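Local coordinates for B-agarase (Agarivorans gilvus, PDB 5Z6P), which is a glycoside hydrolase of family 50 with agarase activity, probably hydrolysing beta-glycosidic linkages of agarose, at residues A[103-106]-A[107-111]. Numbering follows the deposited sequence.
Sequences ALDE and HSTQM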
# COMPACT_ATOMS: atom_id res chain seq x y z
N ALA A 103 16.45 -18.16 10.23
CA ALA A 103 16.12 -18.50 8.86
C ALA A 103 17.35 -19.11 8.20
O ALA A 103 18.43 -18.54 8.29
CB ALA A 103 15.66 -17.29 8.08
N LEU A 104 17.20 -20.26 7.57
CA LEU A 104 18.33 -20.98 7.01
C LEU A 104 18.45 -20.77 5.51
O LEU A 104 19.36 -21.28 4.89
CB LEU A 104 18.25 -22.47 7.32
CG LEU A 104 18.37 -22.87 8.80
CD1 LEU A 104 18.47 -24.37 8.97
CD2 LEU A 104 19.54 -22.21 9.44
N ASP A 105 17.52 -20.00 4.93
CA ASP A 105 17.64 -19.63 3.52
C ASP A 105 18.68 -18.53 3.32
O ASP A 105 19.14 -17.95 4.28
CB ASP A 105 16.29 -19.14 2.99
CG ASP A 105 15.17 -20.09 3.34
OD1 ASP A 105 15.00 -21.07 2.60
OD2 ASP A 105 14.47 -19.86 4.34
N GLU A 106 19.02 -18.25 2.07
CA GLU A 106 19.87 -17.10 1.76
C GLU A 106 19.09 -15.78 1.91
O GLU A 106 19.68 -14.75 2.18
CB GLU A 106 20.44 -17.22 0.34
CG GLU A 106 21.42 -18.39 0.19
CD GLU A 106 21.74 -18.71 -1.24
OE1 GLU A 106 22.34 -19.78 -1.49
OE2 GLU A 106 21.38 -17.90 -2.12
N HIS A 107 17.77 -15.85 1.77
CA HIS A 107 16.86 -14.69 1.89
C HIS A 107 16.11 -14.65 3.23
O HIS A 107 15.99 -15.65 3.92
CB HIS A 107 15.84 -14.72 0.75
CG HIS A 107 15.08 -16.01 0.68
ND1 HIS A 107 15.47 -17.07 -0.12
CD2 HIS A 107 13.98 -16.44 1.34
CE1 HIS A 107 14.63 -18.07 0.04
NE2 HIS A 107 13.72 -17.72 0.92
N SER A 108 15.60 -13.46 3.59
CA SER A 108 14.83 -13.32 4.82
C SER A 108 13.42 -13.89 4.66
O SER A 108 12.98 -14.21 3.56
CB SER A 108 14.72 -11.85 5.25
OG SER A 108 14.00 -11.07 4.30
N THR A 109 12.73 -13.98 5.79
CA THR A 109 11.32 -14.31 5.84
C THR A 109 10.55 -13.19 6.51
O THR A 109 10.91 -12.75 7.62
CB THR A 109 11.06 -15.61 6.64
OG1 THR A 109 11.75 -16.69 6.03
CG2 THR A 109 9.57 -15.91 6.68
N GLN A 110 9.50 -12.73 5.86
CA GLN A 110 8.54 -11.88 6.53
C GLN A 110 7.43 -12.76 7.09
O GLN A 110 6.69 -13.40 6.35
CB GLN A 110 7.98 -10.81 5.59
CG GLN A 110 6.91 -9.93 6.24
CD GLN A 110 6.37 -8.89 5.28
OE1 GLN A 110 6.72 -8.87 4.11
NE2 GLN A 110 5.50 -8.02 5.78
N MET A 111 7.33 -12.77 8.41
CA MET A 111 6.35 -13.57 9.09
C MET A 111 5.34 -12.72 9.87
O MET A 111 5.73 -11.86 10.65
CB MET A 111 7.04 -14.54 10.04
CG MET A 111 6.11 -15.32 10.88
SD MET A 111 6.99 -16.36 12.05
CE MET A 111 5.91 -16.23 13.41
O HOH W 1 13.86 -17.05 4.87
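His107 lays one face of its imidazole over Asp105, two residues back in the same loop. The Asp105 CB is the atom that touches, in a CH-pi contact 3.6 Å from the ring centroid and 14° off the normal, so it sits almost over the middle of the ring. From CB the carboxylate runs on past the NE2 side of the ring, nearly parallel to it (15°), with Asp105 CG 3.7 Å from His107 NE2. A chi1 of 55° sets the His107 ring between its own backbone N and carbonyl carbon, which folds it back over the aspartate. The ring is steadied further by a hydrogen bond from NE2 to the carbonyl of Asp198 and by His199, whose ring meets it nearly at right angles. A water donates to His107 O (2.7 Å) and to Asp105 OD2 (2.9 Å), bridging the two residues; OD2 is also hydrogen-bonded to the backbone N of His200. This loop joins two strands of the beta-rich, carbohydrate-binding-module-like domain of the agarase that pair with different neighbours, 95-103 with 135-140 and 199-210, and 109-117 with 122-129 and 185-193. At Ser108 the chain turns its side chain away from the loop, and OG is hydrogen-bonded to Glu691 and Asn128. Thr109 opens the next strand; its OG1 is modelled 2.4 Å from the same water O, too close to trust in detail. Ala103 CB is 4.5 Å from Thr109 OG1, and both side chains also touch Leu201 of strand 199-210.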